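Local coordinates for protein AncCDT-1 (Synthetic construct, PDB 5T0W) that binds an amino acid, here arginine, as an ancestral solute-binding protein of probable transport function and a precursor of cyclohexadienyl dehydratase, at residues A109-L114 against T142-A147; A164-E169 against D176-D181. All coordinates share one frame; numbering follows the deposited sequence.

Contact 1 (A109-L114 against T142-A147). With ARG (arginine), chain E.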
loop_
_atom_site.group_PDB
_atom_site.type_symbol
_atom_site.label_atom_id
_atom_site.label_comp_id
_atom_site.label_asym_id
_atom_site.label_seq_id
_atom_site.Cartn_x
_atom_site.Cartn_y
_atom_site.Cartn_z
ATOM N N ALA A 109 -6.825 4.397 4.581
ATOM C CA ALA A 109 -6.995 4.673 3.140
ATOM C C ALA A 109 -8.340 4.172 2.652
ATOM O O ALA A 109 -8.762 3.070 2.981
ATOM C CB ALA A 109 -5.910 3.992 2.337
ATOM N N GLY A 110 -8.998 5.000 1.847
ATOM C CA GLY A 110 -10.203 4.621 1.144
ATOM C C GLY A 110 -9.855 4.357 -0.300
ATOM O O GLY A 110 -8.707 4.527 -0.712
ATOM N N GLN A 111 -10.852 3.888 -1.051
ATOM C CA GLN A 111 -10.683 3.550 -2.457
ATOM C C GLN A 111 -11.090 4.782 -3.203
ATOM O O GLN A 111 -12.139 5.328 -2.943
ATOM C CB GLN A 111 -11.565 2.348 -2.850
ATOM C CG GLN A 111 -11.131 1.035 -2.242
ATOM C CD GLN A 111 -9.673 0.809 -2.517
ATOM O OE1 GLN A 111 -9.263 0.753 -3.677
ATOM N NE2 GLN A 111 -8.866 0.680 -1.469
ATOM N N THR A 112 -10.278 5.170 -4.182
ATOM C CA THR A 112 -10.582 6.296 -5.071
ATOM C C THR A 112 -10.507 5.896 -6.550
ATOM O O THR A 112 -9.731 5.037 -6.932
ATOM C CB THR A 112 -9.604 7.408 -4.790
ATOM O OG1 THR A 112 -9.709 7.736 -3.406
ATOM C CG2 THR A 112 -9.889 8.620 -5.628
ATOM N N ILE A 113 -11.373 6.503 -7.354
ATOM C CA ILE A 113 -11.420 6.292 -8.799
ATOM C C ILE A 113 -10.716 7.445 -9.480
ATOM O O ILE A 113 -10.953 8.595 -9.171
ATOM C CB ILE A 113 -12.867 6.265 -9.329
ATOM C CG1 ILE A 113 -13.691 5.185 -8.641
ATOM C CG2 ILE A 113 -12.880 6.057 -10.837
ATOM C CD1 ILE A 113 -15.177 5.406 -8.747
ATOM N N LEU A 114 -9.894 7.116 -10.454
ATOM C CA LEU A 114 -9.163 8.090 -11.231
ATOM C C LEU A 114 -9.619 7.974 -12.671
ATOM O O LEU A 114 -9.729 6.869 -13.175
ATOM C CB LEU A 114 -7.689 7.751 -11.144
ATOM C CG LEU A 114 -6.698 8.873 -10.885
ATOM C CD1 LEU A 114 -6.969 9.469 -9.515
ATOM C CD2 LEU A 114 -5.282 8.315 -10.926
ATOM N N THR A 142 -4.618 -6.467 -4.992
ATOM C CA THR A 142 -4.855 -5.387 -4.085
ATOM C C THR A 142 -6.312 -5.314 -3.670
ATOM O O THR A 142 -7.171 -5.918 -4.278
ATOM C CB THR A 142 -4.478 -4.039 -4.693
ATOM O OG1 THR A 142 -5.172 -3.866 -5.926
ATOM C CG2 THR A 142 -2.985 -3.906 -4.927
ATOM N N THR A 143 -6.595 -4.514 -2.639
ATOM C CA THR A 143 -7.972 -4.312 -2.188
ATOM C C THR A 143 -8.792 -3.565 -3.256
ATOM O O THR A 143 -10.014 -3.702 -3.298
ATOM C CB THR A 143 -8.069 -3.560 -0.833
ATOM O OG1 THR A 143 -7.452 -2.272 -0.933
ATOM C CG2 THR A 143 -7.387 -4.333 0.257
ATOM N N SER A 144 -8.124 -2.818 -4.123
ATOM C CA SER A 144 -8.804 -2.169 -5.204
ATOM C C SER A 144 -9.316 -3.217 -6.207
ATOM O O SER A 144 -10.403 -3.065 -6.762
ATOM C CB SER A 144 -7.879 -1.138 -5.864
ATOM O OG SER A 144 -7.378 -0.202 -4.925
ATOM N N GLU A 145 -8.519 -4.255 -6.475
ATOM C CA GLU A 145 -8.976 -5.350 -7.343
ATOM C C GLU A 145 -10.232 -5.955 -6.752
ATOM O O GLU A 145 -11.206 -6.160 -7.460
ATOM C CB GLU A 145 -7.934 -6.469 -7.484
ATOM C CG GLU A 145 -8.340 -7.569 -8.465
ATOM C CD GLU A 145 -7.424 -8.760 -8.447
ATOM O OE1 GLU A 145 -6.498 -8.809 -7.602
ATOM O OE2 GLU A 145 -7.644 -9.681 -9.286
ATOM N N GLN A 146 -10.169 -6.254 -5.460
ATOM C CA GLN A 146 -11.258 -6.884 -4.784
ATOM C C GLN A 146 -12.482 -5.968 -4.862
ATOM O O GLN A 146 -13.592 -6.442 -5.087
ATOM C CB GLN A 146 -10.951 -7.205 -3.293
ATOM C CG GLN A 146 -11.587 -8.533 -2.804
ATOM C CD GLN A 146 -12.126 -8.537 -1.350
ATOM O OE1 GLN A 146 -11.362 -8.591 -0.369
ATOM N NE2 GLN A 146 -13.452 -8.534 -1.218
ATOM N N ALA A 147 -12.290 -4.676 -4.624
ATOM C CA ALA A 147 -13.406 -3.750 -4.567
ATOM C C ALA A 147 -14.066 -3.689 -5.916
ATOM O O ALA A 147 -15.293 -3.698 -6.008
ATOM C CB ALA A 147 -12.940 -2.368 -4.152
HETATM N N ARG E . -3.660 -0.896 0.232
HETATM C CA ARG E . -3.882 -1.843 -0.869
HETATM C C ARG E . -3.689 -3.210 -0.332
HETATM O O ARG E . -4.111 -4.156 -0.998
HETATM C CB ARG E . -2.897 -1.615 -1.977
HETATM C CG ARG E . -1.494 -1.914 -1.535
HETATM C CD ARG E . -0.521 -1.923 -2.712
HETATM N NE ARG E . 0.817 -1.600 -2.244
HETATM C CZ ARG E . 1.897 -1.644 -3.006
HETATM N NH1 ARG E . 3.091 -1.304 -2.503
HETATM N NH2 ARG E . 1.786 -2.015 -4.275
HETATM O OXT ARG E . -3.096 -3.374 0.753
#
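Q111 reaches from strand 107-115 to S144 in the first turn of helix 143-151, where the two-lobed alpha/beta fold of periplasmic binding proteins presents a helix N-terminus to its ligand. The strand and helix run steeply across each other, at 78° for these short segments, and the glutamine side chain spans the space between them. Its CG lies beside the backbone N (chi1 -69°), and a further bend at chi2 turns the amide alongside the first helical residues, its oxygen toward S144, while CG rests against A147, 4.3 Å from A147 CB. The two ends of the amide then have different partners. S144 OG donates to Q111 OE1 at a modelled 2.5 Å, a length not to be read closely at this resolution. Q111 NE2 lies 3.3 Å from T143 OG1, but the angle is too poor for a bond; this nitrogen is instead hydrogen-bonded to D181 OD1. With partners at both its oxygen and its nitrogen, the amide is probably fixed in this rotation.

Beyond this bridge the helix start faces the bound arginine. T143 N donates to the carboxylate atom O of the ligand at 3.0 Å (149°), and the positive end of the helix would probably favour that negative group. T142 occupies the N-cap: its OG1 accepts a weak, 3.4 Å bond from E145 N and is also hydrogen-bonded to Q139 O. With the hydroxyl so engaged, the methyl is left to meet the ligand, T142 CG2 lying 3.7 Å from arginine CB.

Contact 2 (A164-E169 against D176-D181). With ARG (arginine), chain E.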
loop_
_atom_site.group_PDB
_atom_site.type_symbol
_atom_site.label_atom_id
_atom_site.label_comp_id
_atom_site.label_asym_id
_atom_site.label_seq_id
_atom_site.Cartn_x
_atom_site.Cartn_y
_atom_site.Cartn_z
ATOM N N ALA A 164 2.008 1.781 -11.901
ATOM C CA ALA A 164 2.420 2.708 -12.964
ATOM C C ALA A 164 1.793 2.321 -14.313
ATOM O O ALA A 164 1.253 3.194 -15.007
ATOM C CB ALA A 164 3.929 2.780 -13.077
ATOM N N GLU A 165 1.803 1.025 -14.633
ATOM C CA GLU A 165 1.115 0.539 -15.816
ATOM C C GLU A 165 -0.392 0.817 -15.826
ATOM O O GLU A 165 -0.968 1.161 -16.872
ATOM C CB GLU A 165 1.268 -0.946 -15.932
ATOM C CG GLU A 165 2.526 -1.394 -16.607
ATOM C CD GLU A 165 2.560 -2.893 -16.752
ATOM O OE1 GLU A 165 2.487 -3.623 -15.732
ATOM O OE2 GLU A 165 2.639 -3.339 -17.909
ATOM N N ALA A 166 -1.039 0.653 -14.669
ATOM C CA ALA A 166 -2.463 0.930 -14.554
ATOM C C ALA A 166 -2.706 2.378 -14.835
ATOM O O ALA A 166 -3.602 2.726 -15.597
ATOM C CB ALA A 166 -2.978 0.570 -13.183
ATOM N N PHE A 167 -1.890 3.228 -14.233
ATOM C CA PHE A 167 -1.916 4.661 -14.537
ATOM C C PHE A 167 -1.772 4.871 -16.033
ATOM O O PHE A 167 -2.583 5.554 -16.650
ATOM C CB PHE A 167 -0.811 5.393 -13.748
ATOM C CG PHE A 167 -0.651 6.845 -14.099
ATOM C CD1 PHE A 167 -1.651 7.764 -13.810
ATOM C CD2 PHE A 167 0.503 7.292 -14.717
ATOM C CE1 PHE A 167 -1.506 9.103 -14.150
ATOM C CE2 PHE A 167 0.657 8.618 -15.060
ATOM C CZ PHE A 167 -0.347 9.528 -14.776
ATOM N N GLN A 168 -0.775 4.239 -16.631
ATOM C CA GLN A 168 -0.556 4.346 -18.071
ATOM C C GLN A 168 -1.780 3.878 -18.906
ATOM O O GLN A 168 -2.117 4.509 -19.913
ATOM C CB GLN A 168 0.715 3.585 -18.460
ATOM C CG GLN A 168 1.051 3.638 -19.946
ATOM C CD GLN A 168 2.534 3.421 -20.220
ATOM O OE1 GLN A 168 3.292 3.041 -19.319
ATOM N NE2 GLN A 168 2.944 3.646 -21.458
ATOM N N GLU A 169 -2.434 2.792 -18.492
ATOM C CA GLU A 169 -3.647 2.322 -19.184
ATOM C C GLU A 169 -4.772 3.313 -19.226
ATOM O O GLU A 169 -5.481 3.397 -20.234
ATOM C CB GLU A 169 -4.244 1.047 -18.589
ATOM C CG GLU A 169 -5.074 0.324 -19.613
ATOM C CD GLU A 169 -4.243 -0.671 -20.355
ATOM O OE1 GLU A 169 -3.056 -0.363 -20.664
ATOM O OE2 GLU A 169 -4.789 -1.751 -20.603
ATOM N N ASP A 176 -10.934 3.059 -18.896
ATOM C CA ASP A 176 -11.759 4.238 -18.652
ATOM C C ASP A 176 -11.459 4.820 -17.303
ATOM O O ASP A 176 -11.638 5.998 -17.103
ATOM C CB ASP A 176 -13.237 3.883 -18.751
ATOM C CG ASP A 176 -13.575 3.259 -20.064
ATOM O OD1 ASP A 176 -13.627 3.996 -21.069
ATOM O OD2 ASP A 176 -13.697 2.019 -20.114
ATOM N N ALA A 177 -10.988 3.988 -16.381
ATOM C CA ALA A 177 -10.692 4.401 -15.041
ATOM C C ALA A 177 -9.697 3.474 -14.396
ATOM O O ALA A 177 -9.452 2.378 -14.907
ATOM C CB ALA A 177 -11.964 4.414 -14.238
ATOM N N MET A 178 -9.117 3.917 -13.280
ATOM C CA MET A 178 -8.391 3.047 -12.392
ATOM C C MET A 178 -8.826 3.315 -10.951
ATOM O O MET A 178 -9.223 4.406 -10.600
ATOM C CB MET A 178 -6.880 3.174 -12.538
ATOM C CG MET A 178 -6.218 4.269 -11.750
ATOM S SD MET A 178 -4.390 4.300 -11.929
ATOM C CE MET A 178 -3.896 2.910 -10.948
ATOM N N VAL A 179 -8.779 2.273 -10.132
ATOM C CA VAL A 179 -9.092 2.392 -8.742
ATOM C C VAL A 179 -7.803 2.135 -7.996
ATOM O O VAL A 179 -7.023 1.270 -8.372
ATOM C CB VAL A 179 -10.183 1.396 -8.304
ATOM C CG1 VAL A 179 -10.618 1.700 -6.876
ATOM C CG2 VAL A 179 -11.395 1.427 -9.234
ATOM N N THR A 180 -7.588 2.879 -6.926
ATOM C CA THR A 180 -6.404 2.737 -6.117
ATOM C C THR A 180 -6.665 3.364 -4.738
ATOM O O THR A 180 -7.704 4.009 -4.531
ATOM C CB THR A 180 -5.211 3.377 -6.836
ATOM O OG1 THR A 180 -4.000 2.945 -6.230
ATOM C CG2 THR A 180 -5.250 4.897 -6.754
ATOM N N ASP A 181 -5.739 3.215 -3.793
ATOM C CA ASP A 181 -5.878 3.837 -2.482
ATOM C C ASP A 181 -5.961 5.342 -2.621
ATOM O O ASP A 181 -5.217 5.934 -3.417
ATOM C CB ASP A 181 -4.713 3.453 -1.559
ATOM C CG ASP A 181 -4.780 1.993 -1.068
ATOM O OD1 ASP A 181 -5.783 1.310 -1.297
ATOM O OD2 ASP A 181 -3.848 1.558 -0.372
HETATM N N ARG E . -3.660 -0.896 0.232
HETATM C CA ARG E . -3.882 -1.843 -0.869
HETATM C C ARG E . -3.689 -3.210 -0.332
HETATM O O ARG E . -4.111 -4.156 -0.998
HETATM C CB ARG E . -2.897 -1.615 -1.977
HETATM C CG ARG E . -1.494 -1.914 -1.535
HETATM C CD ARG E . -0.521 -1.923 -2.712
HETATM N NE ARG E . 0.817 -1.600 -2.244
HETATM C CZ ARG E . 1.897 -1.644 -3.006
HETATM N NH1 ARG E . 3.091 -1.304 -2.503
HETATM N NH2 ARG E . 1.786 -2.015 -4.275
HETATM O OXT ARG E . -3.096 -3.374 0.753
#
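M178 directs its thioether from strand 177-181 onto A166 and F167 of helix 163-171, inside a beta-alpha-beta crossover that leads from strand 156-160 through this helix to a second strand parallel to it. The tightly packed part is small and apolar, with A166 and M178 both buried. CG of M178 sits between backbone N and carbonyl carbon (chi1 85°), and after an extended chi2 the chain bends at chi3, which lays the sulfur along the helix backbone and turns the methyl to A166. M178 CE meets A166 CB at 3.4 Å, while M178 SD lies 3.6 Å from F167 CA and 4.2 Å from F167 CB.

Outside this patch the contact loosens. F167 gives the strand little more than its CB; the ring swings off to stack with Y188. E165 and Q168 lie on the solvent side of the helix. E169, itself buried, leads away from the strand to salt bridges with R158 and R174.

The strand meanwhile runs on beyond the helix to the arginine pocket, where D181 makes no contact with segment 164-169. With an alanine in place of D181, the ligand's alpha-amino group would probably lose its carboxylate mate and the Q111 amide nitrogen its acceptor. In the bound state, arginine N donates to D181 OD2 at a modelled 2.5 Å.

Both contacts, with centres 10 Å apart, reach the same sheet. Strand 107-115 of contact 1 pairs antiparallel with strand 177-181 of contact 2, with probable hydrogen bonds from L114 N to M178 O and from T112 N to T180 O, each 2.8 Å. Neighbouring side chains on the second strand serve different sides: M178 faces helix 163-171, whereas V179 packs on Q111. The helix of contact 1 also touches this strand, S144 OG lying 3.3 Å from T180 CA. Each contact reaches the ligand through an end of one segment, T142-T143 in contact 1 and D181 in contact 2, and Q111 NE2, 3.2 Å from D181 OD1, is the second-shell link to that carboxylate.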